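Local coordinates for ferric uptake regulation protein (Vibrio cholerae, PDB 2W57) that probably acts as a metal-responsive, dimeric DNA-binding repressor that switches off iron-acquisition genes when iron is plentiful, at residues Arg19-Glu24 with Glu48-Ala53; Leu23-Gln28 with Glu37-Lys42; Ile100-Asp105 with Leu127-Lys132. All coordinates share one frame; numbering follows the deposited sequence.

How the interactions relate
Interactions 1 and 2 are neighbouring contacts among the same packed helices; interaction 3 lies apart from both, across the chain's centre from interaction 1. The first two start from the same helix, 17-26, share L23 and E24, and have centres 8 Å apart; they touch where I22 CG2 lies 3.8 Å from L39 CD2. Interaction 3, in the sheet that continues into the second subunit, has its centre about 29 Å from that of interaction 1 and about 23 Å from that of interaction 2. The L127 side chain is about 5 Å from a bound zinc ion, against about 11 Å for L26. D89, which touches L127 and F102, binds zinc with H87, E108 and H125.

Interaction 1. Residues Arg19-Glu24 with Glu48-Ala53; sequences RLKILE and EEIGLA
K21 of the helix and E48 of the facing loop join through a salt bridge on the outer side of this contact. The ammonium lies between both carboxylate oxygens, with K21 NZ 2.9 Å from E48 OE2 and 3.0 Å from E48 OE1, although the geometry makes each hydrogen bond weak. The lysine runs extended as far as CE and then bends at its last torsion (chi4 -79°), which turns NZ onto the carboxylate. E48 bends as well, at chi2 (-59°), and its carboxylate lies beside the lysine's outer methylenes. Both residues are partly exposed, so this is the solvent side of the contact.

The inner side is apolar. I50 lays CD1 against the base of the lysine, 4.1 Å from K21 CB, while the CG2 branch of I50 turns to I22, 4.4 Å from I22 CD1. That last touch is light; buried I22 also packs on L39, L43 and V58, and V55 touches I50. G51 follows as the N-cap of helix 52-64. The contact thus fastens helix 17-26 to the turn between helices 36-45 and 52-64, an arrangement characteristic of the three-helix core of a winged helix-turn-helix domain.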
# COMPACT_ATOMS: atom_id res chain seq x y z
N ARG A 19 15.99 -19.45 -4.77
CA ARG A 19 14.70 -19.36 -5.42
C ARG A 19 13.78 -20.52 -5.04
O ARG A 19 12.63 -20.30 -4.68
CB ARG A 19 14.87 -19.27 -6.92
CG ARG A 19 15.33 -17.90 -7.38
CD ARG A 19 15.47 -17.81 -8.88
NE ARG A 19 15.77 -16.42 -9.22
CZ ARG A 19 16.29 -15.99 -10.36
NH1 ARG A 19 16.60 -16.84 -11.33
NH2 ARG A 19 16.53 -14.69 -10.51
N LEU A 20 14.30 -21.74 -5.09
CA LEU A 20 13.53 -22.95 -4.72
C LEU A 20 13.05 -22.95 -3.27
O LEU A 20 11.90 -23.27 -2.99
CB LEU A 20 14.35 -24.23 -4.97
CG LEU A 20 14.75 -24.63 -6.39
CD1 LEU A 20 15.62 -25.87 -6.35
CD2 LEU A 20 13.54 -24.86 -7.30
N LYS A 21 13.96 -22.57 -2.38
CA LYS A 21 13.75 -22.59 -0.94
C LYS A 21 12.78 -21.53 -0.49
O LYS A 21 12.06 -21.72 0.49
CB LYS A 21 15.08 -22.40 -0.22
CG LYS A 21 15.95 -23.65 -0.22
CD LYS A 21 17.20 -23.43 0.59
CE LYS A 21 18.08 -24.67 0.58
NZ LYS A 21 17.59 -25.68 1.52
N ILE A 22 12.78 -20.40 -1.18
CA ILE A 22 11.86 -19.32 -0.87
C ILE A 22 10.49 -19.66 -1.45
O ILE A 22 9.48 -19.36 -0.83
CB ILE A 22 12.37 -17.96 -1.39
CG1 ILE A 22 13.56 -17.50 -0.52
CG2 ILE A 22 11.25 -16.92 -1.38
CD1 ILE A 22 14.27 -16.29 -1.01
N LEU A 23 10.46 -20.30 -2.62
CA LEU A 23 9.19 -20.70 -3.21
C LEU A 23 8.52 -21.80 -2.37
O LEU A 23 7.33 -21.70 -2.05
CB LEU A 23 9.38 -21.15 -4.66
CG LEU A 23 8.17 -21.60 -5.49
CD1 LEU A 23 7.10 -20.51 -5.58
CD2 LEU A 23 8.63 -22.02 -6.88
N GLU A 24 9.28 -22.83 -2.02
CA GLU A 24 8.88 -23.83 -1.05
C GLU A 24 8.13 -23.17 0.13
O GLU A 24 7.00 -23.55 0.45
CB GLU A 24 10.13 -24.53 -0.53
CG GLU A 24 9.94 -25.89 0.08
CD GLU A 24 11.22 -26.74 -0.07
OE1 GLU A 24 11.33 -27.82 0.60
OE2 GLU A 24 12.11 -26.33 -0.86
N GLU A 48 18.25 -22.48 7.34
CA GLU A 48 18.88 -21.81 6.19
C GLU A 48 19.70 -20.56 6.58
O GLU A 48 19.53 -20.01 7.69
CB GLU A 48 17.84 -21.41 5.14
CG GLU A 48 16.85 -22.51 4.70
CD GLU A 48 17.51 -23.76 4.10
OE1 GLU A 48 18.64 -23.68 3.55
OE2 GLU A 48 16.89 -24.85 4.16
N GLU A 49 20.59 -20.13 5.67
CA GLU A 49 21.43 -18.93 5.84
C GLU A 49 21.09 -17.81 4.86
O GLU A 49 21.82 -16.82 4.79
CB GLU A 49 22.91 -19.24 5.67
CG GLU A 49 23.49 -20.30 6.58
CD GLU A 49 23.44 -19.89 8.03
OE1 GLU A 49 23.45 -18.68 8.31
OE2 GLU A 49 23.38 -20.78 8.89
N ILE A 50 20.01 -17.94 4.11
CA ILE A 50 19.63 -16.90 3.17
C ILE A 50 19.34 -15.59 3.92
O ILE A 50 18.43 -15.54 4.76
CB ILE A 50 18.40 -17.34 2.35
CG1 ILE A 50 18.64 -18.69 1.65
CG2 ILE A 50 18.02 -16.27 1.36
CD1 ILE A 50 17.41 -19.33 1.10
N GLY A 51 20.11 -14.54 3.63
CA GLY A 51 19.91 -13.24 4.27
C GLY A 51 18.64 -12.57 3.77
O GLY A 51 18.04 -13.02 2.79
N LEU A 52 18.24 -11.49 4.44
CA LEU A 52 16.98 -10.83 4.13
C LEU A 52 17.04 -10.05 2.78
O LEU A 52 16.02 -9.88 2.10
CB LEU A 52 16.51 -9.94 5.31
CG LEU A 52 15.40 -8.90 5.10
CD1 LEU A 52 14.05 -9.55 4.94
CD2 LEU A 52 15.34 -7.88 6.20
N ALA A 53 18.24 -9.58 2.41
CA ALA A 53 18.45 -8.91 1.13
C ALA A 53 18.15 -9.86 -0.04
O ALA A 53 17.49 -9.48 -1.01
CB ALA A 53 19.84 -8.38 1.04

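Interaction 2. Residues Leu23-Gln28 with Glu37-Lys42; sequences LEVLQQ and EELYKK
L39 spreads its two methyl groups between V25 and L26, and the contact is organised around this fork. With CG anti to the backbone nitrogen (chi1 176°), the leucine reaches from helix 36-45 toward helix 17-26. One branch goes to the valine: L39 CD1 lies 3.4 Å from V25 CG1 and 3.7 Å from V25 CB, the two side chains meeting at a slant. The other goes to the leucine, where L39 CD2 is 4.0 Å from L26 CD2 and 4.1 Å from L26 CG, and here the side chains cross at about a right angle. V25 presents its CG1 because that methyl stands opposite the backbone nitrogen (chi1 167°), on the side facing the second helix.

The contact belongs to the hydrophobic core of what is probably the winged helix-turn-helix domain, and 36-45 is followed in the chain by 52-64, probably the DNA-recognition helix as in relatives of the family. Helix 52-64 packs on the same side chains: V55 and L59 touch L39, L59 and F62 touch L26, and I34 of the short strand 34-35 meets both leucines.

Toward the other end of the contact, the packing gives way to a polar residue. K42 contributes its aliphatic base, with CB 4.4 Å from V25 CG1, and C31 of the intervening loop touches both V25 and K42. E38, which takes no part in the apolar contact, forms a salt bridge with K77 of the same chain through OE2, and its other carboxylate oxygen, OE1, is hydrogen-bonded to the backbone nitrogen of S35.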
# COMPACT_ATOMS: atom_id res chain seq x y z
N LEU A 23 10.46 -20.30 -2.62
CA LEU A 23 9.19 -20.70 -3.21
C LEU A 23 8.52 -21.80 -2.37
O LEU A 23 7.33 -21.70 -2.05
CB LEU A 23 9.38 -21.15 -4.66
CG LEU A 23 8.17 -21.60 -5.49
CD1 LEU A 23 7.10 -20.51 -5.58
CD2 LEU A 23 8.63 -22.02 -6.88
N GLU A 24 9.28 -22.83 -2.02
CA GLU A 24 8.88 -23.83 -1.05
C GLU A 24 8.13 -23.17 0.13
O GLU A 24 7.00 -23.55 0.45
CB GLU A 24 10.13 -24.53 -0.53
CG GLU A 24 9.94 -25.89 0.08
CD GLU A 24 11.22 -26.74 -0.07
OE1 GLU A 24 11.33 -27.82 0.60
OE2 GLU A 24 12.11 -26.33 -0.86
N VAL A 25 8.74 -22.17 0.75
CA VAL A 25 8.11 -21.53 1.89
C VAL A 25 6.80 -20.89 1.50
O VAL A 25 5.80 -21.06 2.21
CB VAL A 25 9.02 -20.49 2.59
CG1 VAL A 25 8.20 -19.62 3.55
CG2 VAL A 25 10.16 -21.19 3.35
N LEU A 26 6.79 -20.19 0.37
CA LEU A 26 5.59 -19.49 -0.10
C LEU A 26 4.39 -20.41 -0.29
O LEU A 26 3.24 -19.96 -0.19
CB LEU A 26 5.90 -18.70 -1.37
CG LEU A 26 6.64 -17.38 -1.13
CD1 LEU A 26 7.21 -16.81 -2.40
CD2 LEU A 26 5.73 -16.39 -0.44
N GLN A 27 4.66 -21.69 -0.52
CA GLN A 27 3.63 -22.70 -0.75
C GLN A 27 3.03 -23.32 0.51
O GLN A 27 2.03 -24.02 0.42
CB GLN A 27 4.17 -23.81 -1.64
CG GLN A 27 4.22 -23.43 -3.09
CD GLN A 27 5.28 -24.20 -3.83
OE1 GLN A 27 6.26 -24.65 -3.24
NE2 GLN A 27 5.10 -24.34 -5.13
N GLN A 28 3.65 -23.08 1.67
CA GLN A 28 3.17 -23.65 2.93
C GLN A 28 1.83 -23.01 3.31
O GLN A 28 1.69 -21.79 3.27
CB GLN A 28 4.20 -23.49 4.05
CG GLN A 28 5.46 -24.40 3.93
CD GLN A 28 6.61 -23.97 4.87
OE1 GLN A 28 6.47 -23.02 5.66
NE2 GLN A 28 7.76 -24.66 4.78
N GLU A 37 10.24 -10.11 5.82
CA GLU A 37 10.86 -10.32 7.13
C GLU A 37 10.41 -11.64 7.72
O GLU A 37 11.22 -12.43 8.21
CB GLU A 37 10.52 -9.19 8.10
CG GLU A 37 11.10 -7.82 7.71
CD GLU A 37 10.35 -7.09 6.56
OE1 GLU A 37 9.19 -7.45 6.21
OE2 GLU A 37 10.95 -6.15 5.99
N GLU A 38 9.11 -11.89 7.64
CA GLU A 38 8.53 -13.09 8.21
C GLU A 38 9.09 -14.28 7.45
O GLU A 38 9.49 -15.27 8.06
CB GLU A 38 7.00 -13.05 8.14
CG GLU A 38 6.34 -12.09 9.13
CD GLU A 38 4.99 -11.54 8.62
OE1 GLU A 38 4.57 -11.84 7.48
OE2 GLU A 38 4.35 -10.76 9.37
N LEU A 39 9.16 -14.14 6.13
CA LEU A 39 9.71 -15.17 5.25
C LEU A 39 11.19 -15.48 5.57
O LEU A 39 11.61 -16.64 5.61
CB LEU A 39 9.51 -14.74 3.80
CG LEU A 39 10.04 -15.51 2.57
CD1 LEU A 39 10.23 -16.99 2.84
CD2 LEU A 39 9.12 -15.26 1.36
N TYR A 40 11.96 -14.43 5.80
CA TYR A 40 13.34 -14.55 6.26
C TYR A 40 13.41 -15.31 7.58
O TYR A 40 14.18 -16.26 7.69
CB TYR A 40 13.97 -13.15 6.39
CG TYR A 40 15.23 -13.09 7.21
CD1 TYR A 40 16.42 -13.64 6.74
CD2 TYR A 40 15.23 -12.49 8.47
CE1 TYR A 40 17.58 -13.60 7.48
CE2 TYR A 40 16.40 -12.45 9.24
CZ TYR A 40 17.57 -13.01 8.72
OH TYR A 40 18.74 -12.96 9.44
N LYS A 41 12.60 -14.89 8.57
CA LYS A 41 12.56 -15.56 9.88
C LYS A 41 12.20 -17.05 9.83
O LYS A 41 12.75 -17.84 10.60
CB LYS A 41 11.63 -14.83 10.86
CG LYS A 41 12.36 -13.81 11.76
CD LYS A 41 11.37 -12.98 12.59
CE LYS A 41 10.88 -11.77 11.82
NZ LYS A 41 9.43 -11.49 12.07
N LYS A 42 11.29 -17.42 8.93
CA LYS A 42 10.89 -18.81 8.71
C LYS A 42 12.11 -19.60 8.24
O LYS A 42 12.44 -20.64 8.80
CB LYS A 42 9.81 -18.87 7.63
CG LYS A 42 8.61 -19.70 8.00
CD LYS A 42 7.54 -18.82 8.67
CE LYS A 42 6.28 -19.61 9.06
NZ LYS A 42 5.11 -18.70 9.17

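Interaction 3. Residues Ile100-Asp105 with Leu127-Lys132; sequences IEFSDD and LYLYGK
F102 reaches L127 and L129 across the width of a mixed three-stranded sheet, in what is probably the dimerisation domain of this ferric uptake regulator. Strands 99-102 and 121-132 are its outer members within the chain, and strand 89-93 runs between them.

Backbone hydrogen bonds therefore go to that middle strand: F102 pairs with D89, and L129 with H90 and V92. Segment 127-132 also pairs in an antiparallel ladder with a strand of the second subunit, so the sheet runs on through the dimer, and D104 OD1 adds a salt bridge to R110 of that subunit.

Metal binding lies close by. The L127 side chain, about 5 Å from a bound zinc ion, touches D89, which shares a zinc site with H87, E108 and H125.

The link between the two segments themselves is apolar. A chi1 of 70° sets the phenyl group between its own backbone nitrogen and carbonyl carbon, and the side chains of L127 and L129 each run at about a right angle to that of F102. L127 CD2 comes in at the ring edge, 3.8 Å from F102 CZ, and L129 CD1 lies 3.6 Å from that same carbon.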
# COMPACT_ATOMS: atom_id res chain seq x y z
N ILE A 100 -7.31 -12.15 6.76
CA ILE A 100 -8.48 -12.82 6.23
C ILE A 100 -8.80 -12.32 4.81
O ILE A 100 -8.82 -11.12 4.55
CB ILE A 100 -9.71 -12.68 7.17
CG1 ILE A 100 -9.48 -13.40 8.50
CG2 ILE A 100 -10.96 -13.26 6.51
CD1 ILE A 100 -9.03 -12.50 9.63
N GLU A 101 -9.03 -13.27 3.90
CA GLU A 101 -9.46 -12.96 2.54
C GLU A 101 -10.98 -12.92 2.52
O GLU A 101 -11.62 -13.74 3.17
CB GLU A 101 -9.00 -14.04 1.57
CG GLU A 101 -7.54 -14.40 1.65
CD GLU A 101 -7.15 -15.40 0.60
OE1 GLU A 101 -8.04 -16.10 0.09
OE2 GLU A 101 -5.94 -15.50 0.28
N PHE A 102 -11.55 -11.99 1.77
CA PHE A 102 -12.99 -11.97 1.54
C PHE A 102 -13.30 -11.43 0.15
O PHE A 102 -12.45 -10.80 -0.48
CB PHE A 102 -13.72 -11.15 2.62
CG PHE A 102 -13.47 -9.66 2.55
CD1 PHE A 102 -12.36 -9.10 3.17
CD2 PHE A 102 -14.35 -8.83 1.86
CE1 PHE A 102 -12.12 -7.72 3.11
CE2 PHE A 102 -14.12 -7.46 1.80
CZ PHE A 102 -13.00 -6.91 2.42
N SER A 103 -14.51 -11.71 -0.32
CA SER A 103 -14.99 -11.19 -1.59
C SER A 103 -16.50 -10.96 -1.51
O SER A 103 -17.29 -11.85 -1.81
CB SER A 103 -14.63 -12.14 -2.74
OG SER A 103 -14.97 -11.56 -3.99
N ASP A 104 -16.89 -9.76 -1.12
CA ASP A 104 -18.27 -9.39 -0.93
C ASP A 104 -18.89 -8.92 -2.24
O ASP A 104 -18.33 -8.06 -2.91
CB ASP A 104 -18.36 -8.29 0.12
CG ASP A 104 -19.77 -8.03 0.58
OD1 ASP A 104 -20.37 -8.93 1.23
OD2 ASP A 104 -20.29 -6.91 0.31
N ASP A 105 -20.05 -9.48 -2.59
CA ASP A 105 -20.78 -9.13 -3.82
C ASP A 105 -21.31 -7.70 -3.82
O ASP A 105 -21.29 -7.02 -4.86
CB ASP A 105 -21.97 -10.07 -4.02
CG ASP A 105 -21.56 -11.52 -4.00
OD1 ASP A 105 -20.68 -11.89 -4.81
OD2 ASP A 105 -22.12 -12.29 -3.18
N LEU A 127 -8.67 -3.12 -1.71
CA LEU A 127 -9.39 -2.83 -0.47
C LEU A 127 -8.75 -3.54 0.71
O LEU A 127 -8.58 -4.76 0.68
CB LEU A 127 -10.88 -3.18 -0.60
CG LEU A 127 -11.79 -3.27 0.63
CD1 LEU A 127 -11.97 -1.92 1.30
CD2 LEU A 127 -13.14 -3.84 0.24
N TYR A 128 -8.39 -2.76 1.74
CA TYR A 128 -7.74 -3.27 2.94
C TYR A 128 -8.48 -2.79 4.17
O TYR A 128 -8.62 -1.59 4.40
CB TYR A 128 -6.27 -2.82 3.02
CG TYR A 128 -5.44 -3.31 1.87
CD1 TYR A 128 -4.97 -4.62 1.83
CD2 TYR A 128 -5.14 -2.47 0.80
CE1 TYR A 128 -4.22 -5.08 0.75
CE2 TYR A 128 -4.39 -2.92 -0.28
CZ TYR A 128 -3.94 -4.22 -0.30
OH TYR A 128 -3.19 -4.68 -1.37
N LEU A 129 -8.97 -3.73 4.97
CA LEU A 129 -9.62 -3.39 6.22
C LEU A 129 -8.67 -3.73 7.35
O LEU A 129 -8.12 -4.84 7.38
CB LEU A 129 -10.94 -4.16 6.37
CG LEU A 129 -11.92 -4.09 5.20
CD1 LEU A 129 -13.17 -4.94 5.44
CD2 LEU A 129 -12.31 -2.65 4.89
N TYR A 130 -8.43 -2.80 8.26
CA TYR A 130 -7.54 -3.08 9.38
C TYR A 130 -8.30 -3.01 10.70
O TYR A 130 -9.12 -2.13 10.89
CB TYR A 130 -6.35 -2.11 9.39
CG TYR A 130 -5.58 -2.00 8.08
CD1 TYR A 130 -4.49 -2.82 7.83
CD2 TYR A 130 -5.93 -1.05 7.12
CE1 TYR A 130 -3.76 -2.72 6.65
CE2 TYR A 130 -5.21 -0.94 5.93
CZ TYR A 130 -4.12 -1.78 5.71
OH TYR A 130 -3.39 -1.71 4.54
N GLY A 131 -8.02 -3.96 11.61
CA GLY A 131 -8.63 -3.94 12.94
C GLY A 131 -7.92 -4.76 14.02
O GLY A 131 -7.00 -5.54 13.71
N LYS A 132 -8.35 -4.59 15.28
CA LYS A 132 -7.81 -5.36 16.42
C LYS A 132 -8.49 -6.73 16.54
O LYS A 132 -9.72 -6.83 16.53
CB LYS A 132 -7.98 -4.61 17.76
CG LYS A 132 -7.28 -3.24 17.87
CD LYS A 132 -5.77 -3.37 18.13
CE LYS A 132 -5.01 -2.11 17.69
NZ LYS A 132 -3.53 -2.33 17.60